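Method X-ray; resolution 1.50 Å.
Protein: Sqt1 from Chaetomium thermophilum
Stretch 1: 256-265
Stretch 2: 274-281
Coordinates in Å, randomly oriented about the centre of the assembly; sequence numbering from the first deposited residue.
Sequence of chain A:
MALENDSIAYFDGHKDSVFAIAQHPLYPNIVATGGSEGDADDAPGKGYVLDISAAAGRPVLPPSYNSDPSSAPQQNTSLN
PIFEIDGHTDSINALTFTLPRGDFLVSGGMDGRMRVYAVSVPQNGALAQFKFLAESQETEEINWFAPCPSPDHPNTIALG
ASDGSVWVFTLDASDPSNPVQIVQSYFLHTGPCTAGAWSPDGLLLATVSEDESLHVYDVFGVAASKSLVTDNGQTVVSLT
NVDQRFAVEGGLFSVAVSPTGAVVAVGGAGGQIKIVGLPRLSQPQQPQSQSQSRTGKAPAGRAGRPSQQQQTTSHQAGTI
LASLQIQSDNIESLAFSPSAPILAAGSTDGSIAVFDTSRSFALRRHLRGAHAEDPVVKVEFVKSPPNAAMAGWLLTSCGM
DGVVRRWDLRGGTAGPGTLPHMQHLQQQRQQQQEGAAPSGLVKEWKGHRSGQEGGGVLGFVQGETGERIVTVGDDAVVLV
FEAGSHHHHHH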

# COMPACT_ATOMS: atom_id res chain seq x y z
N ALA A 256 3.43 8.07 3.81
CA ALA A 256 2.50 7.63 4.84
C ALA A 256 2.07 8.83 5.67
O ALA A 256 2.84 9.78 5.87
CB ALA A 256 3.13 6.55 5.72
N VAL A 257 0.83 8.80 6.13
CA VAL A 257 0.30 9.87 6.98
C VAL A 257 0.03 9.32 8.38
O VAL A 257 -0.42 8.19 8.53
CB VAL A 257 -0.98 10.47 6.36
CG1 VAL A 257 -1.54 11.56 7.27
CG2 VAL A 257 -0.69 11.05 4.98
N SER A 258 0.33 10.11 9.42
CA SER A 258 0.20 9.65 10.80
C SER A 258 -1.27 9.50 11.21
O SER A 258 -2.14 10.08 10.57
CB SER A 258 0.92 10.61 11.75
OG SER A 258 0.24 11.85 11.81
N PRO A 259 -1.54 8.71 12.26
CA PRO A 259 -2.93 8.42 12.63
C PRO A 259 -3.76 9.64 13.02
O PRO A 259 -4.98 9.58 12.91
CB PRO A 259 -2.81 7.47 13.82
CG PRO A 259 -1.47 6.90 13.73
CD PRO A 259 -0.58 7.85 12.99
N THR A 260 -3.13 10.71 13.49
CA THR A 260 -3.88 11.93 13.80
C THR A 260 -3.98 12.87 12.61
O THR A 260 -4.64 13.91 12.69
CB THR A 260 -3.23 12.72 14.94
OG1 THR A 260 -1.91 13.11 14.54
CG2 THR A 260 -3.16 11.88 16.21
N GLY A 261 -3.30 12.53 11.52
CA GLY A 261 -3.21 13.41 10.37
C GLY A 261 -2.29 14.60 10.54
O GLY A 261 -2.26 15.48 9.68
N ALA A 262 -1.51 14.63 11.62
CA ALA A 262 -0.67 15.79 11.91
C ALA A 262 0.59 15.89 11.06
O ALA A 262 1.11 16.97 10.83
CB ALA A 262 -0.28 15.79 13.40
N VAL A 263 1.10 14.74 10.61
CA VAL A 263 2.29 14.77 9.76
C VAL A 263 2.21 13.77 8.63
O VAL A 263 1.46 12.79 8.69
CB VAL A 263 3.61 14.49 10.55
CG1 VAL A 263 3.77 15.46 11.72
CG2 VAL A 263 3.65 13.07 11.06
N VAL A 264 3.01 14.04 7.61
CA VAL A 264 3.23 13.09 6.54
C VAL A 264 4.72 12.73 6.51
O VAL A 264 5.58 13.60 6.71
CB VAL A 264 2.75 13.66 5.17
CG1 VAL A 264 3.45 14.98 4.84
CG2 VAL A 264 2.95 12.64 4.05
N ALA A 265 5.01 11.44 6.31
CA ALA A 265 6.38 10.96 6.10
C ALA A 265 6.55 10.60 4.65
O ALA A 265 5.69 9.95 4.06
CB ALA A 265 6.67 9.76 6.98
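Stretch 2 (274-281) KIVGLPRL

Stretch 2 (274-281) lies antiparallel on stretch 1. Its strand, 274-277, which begins earlier in the chain, pairs with strand 263-265; the two axes approach to 4.6 Å, with 157° between their N-to-C directions. Beyond Gly 277 the chain leaves the strand and passes the far end of the type I turn from Ser 258 to Gly 261, touching Thr 260 and Gly 261. Together the stretches bury 533 Å².

Lys 274 enters in extended conformation (phi/psi -120/137). Its carbonyl faces Ala 265, with a CA-H...O contact of 3.4 Å from Ala 265 CA to Lys 274 O, while the end of its side chain leads away and its NZ is hydrogen-bonded elsewhere in the structure. Ile 275 pairs with Ala 265 at a non-hydrogen-bonded position, their CA atoms 4.6 Å apart. Its side chain (chi1 m, chi2 m) lies on the same sheet face as Val 263 and Ala 265 and reaches both: Ile 275 CD1 is 3.6 Å from Ala 265 CB, and Ile 275 CG2 is 3.9 Å from Val 263 CB. Ile 275 CA also approaches Val 264 O at 3.5 Å in a CA-H...O contact.

Val 276 forms the hydrogen-bonded pair with Val 264. Val 276 N donates to Val 264 O, and Val 264 N donates to Val 276 O, both at 2.8 Å and nearly straight, closing a small ring of two bonds across which the CA atoms stand 5.3 Å apart. On the other face of the sheet their side chains meet, Val 264 CG1 lying 3.8 Å from Val 276 CB. Gly 277 then sits opposite Val 263 with CA atoms 4.4 Å apart; it has no side chain, and Gly 277 CA lies 3.6 Å from Ala 262 O.

Leu 278, already in loop, adds one more backbone hydrogen bond, its N donating to Ala 262 O at 2.9 Å. Its CA-to-CB bond points toward stretch 1 (side chain m, t), and Leu 278 has the largest covered area of any residue in stretch 2: Leu 278 CD1 is 3.9 Å from Val 257 CG1, Leu 278 CD2 is 3.8 Å from Val 264 CG1, and Leu 278 CB is 3.4 Å from Gly 261 O. The CA-to-CB bond of Pro 279 points away from stretch 1, and its carbonyl is joined to stretch 1 by a water: one molecule donates to Pro 279 O and to Gly 261 O, its oxygen 2.7 Å from each. The exposed Arg 280 starts sideways, but its end comes nearer, Arg 280 CD resting 3.3 Å from Thr 260 O. Ala 262 CB covers one face of the guanidinium, 3.6 Å from Arg 280 NH2. Leu 281 makes no contact with stretch 1.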

# COMPACT_ATOMS: atom_id res chain seq x y z
N LYS A 274 11.73 12.19 5.17
CA LYS A 274 11.40 13.54 5.64
C LYS A 274 10.04 13.52 6.32
O LYS A 274 9.11 12.89 5.81
CB LYS A 274 11.38 14.54 4.48
CG LYS A 274 12.67 14.65 3.69
CD LYS A 274 13.71 15.43 4.47
CE LYS A 274 15.04 15.48 3.74
NZ LYS A 274 16.01 16.36 4.47
N ILE A 275 9.93 14.21 7.45
CA ILE A 275 8.67 14.36 8.18
C ILE A 275 8.18 15.79 8.00
O ILE A 275 8.90 16.74 8.32
CB ILE A 275 8.83 14.06 9.69
CG1 ILE A 275 9.54 12.72 9.90
CG2 ILE A 275 7.46 14.08 10.38
CD1 ILE A 275 8.83 11.52 9.27
N VAL A 276 6.96 15.95 7.48
CA VAL A 276 6.41 17.27 7.14
C VAL A 276 5.08 17.47 7.85
O VAL A 276 4.25 16.57 7.90
CB VAL A 276 6.22 17.42 5.62
CG1 VAL A 276 5.61 18.78 5.28
CG2 VAL A 276 7.55 17.26 4.89
N GLY A 277 4.87 18.66 8.40
CA GLY A 277 3.62 18.95 9.07
C GLY A 277 2.45 19.17 8.12
O GLY A 277 2.61 19.71 7.02
N LEU A 278 1.27 18.75 8.58
CA LEU A 278 0.02 18.96 7.85
C LEU A 278 -0.93 19.81 8.67
O LEU A 278 -0.86 19.78 9.90
CB LEU A 278 -0.66 17.63 7.55
CG LEU A 278 0.10 16.63 6.68
CD1 LEU A 278 -0.74 15.36 6.60
CD2 LEU A 278 0.39 17.21 5.30
N PRO A 279 -1.83 20.55 8.01
CA PRO A 279 -2.87 21.23 8.78
C PRO A 279 -3.92 20.23 9.26
O PRO A 279 -4.19 19.25 8.57
CB PRO A 279 -3.46 22.20 7.76
CG PRO A 279 -3.34 21.46 6.46
CD PRO A 279 -2.00 20.74 6.56
N ARG A 280 -4.52 20.48 10.42
CA ARG A 280 -5.58 19.61 10.91
C ARG A 280 -6.93 20.15 10.42
O ARG A 280 -7.21 21.34 10.54
CB ARG A 280 -5.54 19.52 12.44
CG ARG A 280 -5.75 18.11 12.97
CD ARG A 280 -4.50 17.25 12.80
NE ARG A 280 -3.27 17.96 13.15
CZ ARG A 280 -2.86 18.18 14.40
NH1 ARG A 280 -3.58 17.74 15.42
NH2 ARG A 280 -1.72 18.84 14.62
N LEU A 281 -7.74 19.27 9.83
CA LEU A 281 -8.98 19.69 9.18
C LEU A 281 -10.17 18.88 9.68
O LEU A 281 -10.43 18.82 10.88
CB LEU A 281 -8.86 19.52 7.66
CG LEU A 281 -7.72 20.25 6.94
CD1 LEU A 281 -7.55 19.66 5.55
CD2 LEU A 281 -7.99 21.72 6.84
O HOH W 1 -4.41 16.57 8.51